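Local coordinates for TraM protein (Plasmid R64, PDB 3WZ3) that is probably an inner-membrane component of a plasmid-encoded type IVB secretion (conjugation) machine, represented by its periplasmic NTF2-like domain, at residues Asp9-Gly14 against Trp90-Pro95. Sequence-based numbering, arbitrary orientation.
Sequences DAMAFG and WTFQYP
Two side-chain hydroxyls grip the carbonyl oxygen of Met11: that of Tyr94, with OH 2.7 Å from Met11 O, and, weakly, Ser15 OG of the same helix. Tyr94 is the donor, and the C=O...OH angle of 119°, within the carbonyl plane, places it on a lone pair. Consistent with the NTF2-like fold of its family, helix 7-22 packs across strand 88-101 of the four-stranded antiparallel sheet, the local axes 9.4 Å apart at 51°. Trp90, Phe92 and Tyr94 point their CB atoms at the helix, each with CG anti to its own carbonyl carbon, and so present three aromatic rings from every second residue of the strand. Ala10 CB sits over the face of the six-membered ring of Trp90, displaced toward CD2 and 3.6 Å from the centroid, a CH-pi contact. Phe92 instead turns a face to the backbone, where Met11 CA lies above the ring, displaced toward its rim. Met11 CG is anti to its backbone N (chi1 -162°), which carries the chain across Phe92 at about a right angle; CB meets Phe92 CE1 at 3.5 Å, while the selenium of Met11 (selenomethionine here), SE, stands obliquely 5.1 Å from the Phe92 ring centroid in a Met-aromatic contact. One turn along the helix, the Tyr94 hydroxyl reaches the backbone of Gly14, its OH 3.4 Å from Gly14 CA.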
loop_
_atom_site.group_PDB
_atom_site.type_symbol
_atom_site.label_atom_id
_atom_site.label_comp_id
_atom_site.label_asym_id
_atom_site.label_seq_id
_atom_site.Cartn_x
_atom_site.Cartn_y
_atom_site.Cartn_z
ATOM N N ASP A 9 -6.445 -15.109 0.045
ATOM C CA ASP A 9 -5.885 -14.585 -1.187
ATOM C C ASP A 9 -5.881 -13.058 -1.178
ATOM O O ASP A 9 -4.898 -12.417 -1.583
ATOM C CB ASP A 9 -6.703 -15.094 -2.374
ATOM C CG ASP A 9 -6.589 -16.606 -2.565
ATOM O OD1 ASP A 9 -5.473 -17.149 -2.398
ATOM O OD2 ASP A 9 -7.616 -17.247 -2.885
ATOM N N ALA A 10 -6.988 -12.477 -0.725
ATOM C CA ALA A 10 -7.070 -11.015 -0.671
ATOM C C ALA A 10 -6.098 -10.449 0.362
ATOM O O ALA A 10 -5.442 -9.427 0.114
ATOM C CB ALA A 10 -8.510 -10.557 -0.435
HETATM N N MSE A 11 -5.971 -11.105 1.512
HETATM C CA MSE A 11 -5.026 -10.594 2.506
HETATM C C MSE A 11 -3.595 -10.560 1.973
HETATM O O MSE A 11 -2.857 -9.590 2.214
HETATM C CB MSE A 11 -5.084 -11.395 3.804
HETATM C CG MSE A 11 -4.444 -10.620 4.935
HETATM SE SE MSE A 11 -4.707 -11.462 6.649
HETATM C CE MSE A 11 -3.634 -13.033 6.330
ATOM N N ALA A 12 -3.201 -11.626 1.270
ATOM C CA ALA A 12 -1.877 -11.697 0.657
ATOM C C ALA A 12 -1.686 -10.602 -0.411
ATOM O O ALA A 12 -0.628 -9.995 -0.493
ATOM C CB ALA A 12 -1.658 -13.073 0.050
ATOM N N PHE A 13 -2.715 -10.337 -1.215
ATOM C CA PHE A 13 -2.653 -9.272 -2.220
ATOM C C PHE A 13 -2.348 -7.936 -1.532
ATOM O O PHE A 13 -1.504 -7.172 -1.980
ATOM C CB PHE A 13 -3.996 -9.216 -2.956
ATOM C CG PHE A 13 -4.066 -8.189 -4.044
ATOM C CD1 PHE A 13 -3.701 -8.516 -5.348
ATOM C CD2 PHE A 13 -4.553 -6.914 -3.795
ATOM C CE1 PHE A 13 -3.790 -7.586 -6.361
ATOM C CE2 PHE A 13 -4.638 -5.974 -4.814
ATOM C CZ PHE A 13 -4.250 -6.317 -6.110
ATOM N N GLY A 14 -3.021 -7.657 -0.419
ATOM C CA GLY A 14 -2.794 -6.409 0.285
ATOM C C GLY A 14 -1.422 -6.305 0.910
ATOM O O GLY A 14 -0.794 -5.244 0.844
ATOM N N TRP A 90 -13.178 -6.712 0.662
ATOM C CA TRP A 90 -12.635 -7.076 1.960
ATOM C C TRP A 90 -11.902 -5.852 2.502
ATOM O O TRP A 90 -11.195 -5.166 1.749
ATOM C CB TRP A 90 -11.593 -8.181 1.862
ATOM C CG TRP A 90 -11.969 -9.445 1.169
ATOM C CD1 TRP A 90 -12.367 -10.626 1.764
ATOM C CD2 TRP A 90 -11.903 -9.716 -0.240
ATOM N NE1 TRP A 90 -12.561 -11.598 0.798
ATOM C CE2 TRP A 90 -12.287 -11.053 -0.431
ATOM C CE3 TRP A 90 -11.568 -8.947 -1.362
ATOM C CZ2 TRP A 90 -12.326 -11.642 -1.683
ATOM C CZ3 TRP A 90 -11.618 -9.542 -2.609
ATOM C CH2 TRP A 90 -11.994 -10.876 -2.756
ATOM N N THR A 91 -12.052 -5.573 3.791
ATOM C CA THR A 91 -11.279 -4.519 4.453
ATOM C C THR A 91 -10.337 -5.152 5.469
ATOM O O THR A 91 -10.774 -5.879 6.369
ATOM C CB THR A 91 -12.214 -3.523 5.142
ATOM O OG1 THR A 91 -13.052 -2.887 4.167
ATOM C CG2 THR A 91 -11.416 -2.462 5.923
ATOM N N PHE A 92 -9.044 -4.859 5.332
ATOM C CA PHE A 92 -7.997 -5.390 6.190
ATOM C C PHE A 92 -7.274 -4.267 6.900
ATOM O O PHE A 92 -7.214 -3.143 6.409
ATOM C CB PHE A 92 -6.936 -6.151 5.367
ATOM C CG PHE A 92 -7.453 -7.396 4.687
ATOM C CD1 PHE A 92 -7.555 -8.595 5.374
ATOM C CD2 PHE A 92 -7.832 -7.360 3.364
ATOM C CE1 PHE A 92 -8.034 -9.741 4.734
ATOM C CE2 PHE A 92 -8.303 -8.485 2.730
ATOM C CZ PHE A 92 -8.412 -9.675 3.417
ATOM N N GLN A 93 -6.655 -4.581 8.025
ATOM C CA GLN A 93 -5.700 -3.672 8.650
ATOM C C GLN A 93 -4.385 -4.385 8.887
ATOM O O GLN A 93 -4.370 -5.547 9.291
ATOM C CB GLN A 93 -6.258 -3.104 9.963
ATOM C CG GLN A 93 -7.280 -1.972 9.743
ATOM C CD GLN A 93 -7.832 -1.420 11.027
ATOM O OE1 GLN A 93 -7.457 -1.869 12.108
ATOM N NE2 GLN A 93 -8.755 -0.471 10.924
ATOM N N TYR A 94 -3.279 -3.695 8.604
ATOM C CA TYR A 94 -1.936 -4.250 8.773
ATOM C C TYR A 94 -1.044 -3.263 9.509
ATOM O O TYR A 94 -1.007 -2.099 9.147
ATOM C CB TYR A 94 -1.263 -4.465 7.405
ATOM C CG TYR A 94 -2.008 -5.268 6.368
ATOM C CD1 TYR A 94 -2.976 -4.665 5.585
ATOM C CD2 TYR A 94 -1.669 -6.601 6.098
ATOM C CE1 TYR A 94 -3.634 -5.366 4.583
ATOM C CE2 TYR A 94 -2.311 -7.305 5.088
ATOM C CZ TYR A 94 -3.292 -6.680 4.351
ATOM O OH TYR A 94 -3.943 -7.368 3.344
ATOM N N PRO A 95 -0.272 -3.732 10.490
ATOM C CA PRO A 95 0.801 -2.885 11.040
ATOM C C PRO A 95 1.875 -2.673 9.969
ATOM O O PRO A 95 2.183 -3.624 9.247
ATOM C CB PRO A 95 1.379 -3.733 12.189
ATOM C CG PRO A 95 0.477 -4.924 12.346
ATOM C CD PRO A 95 -0.283 -5.084 11.072
#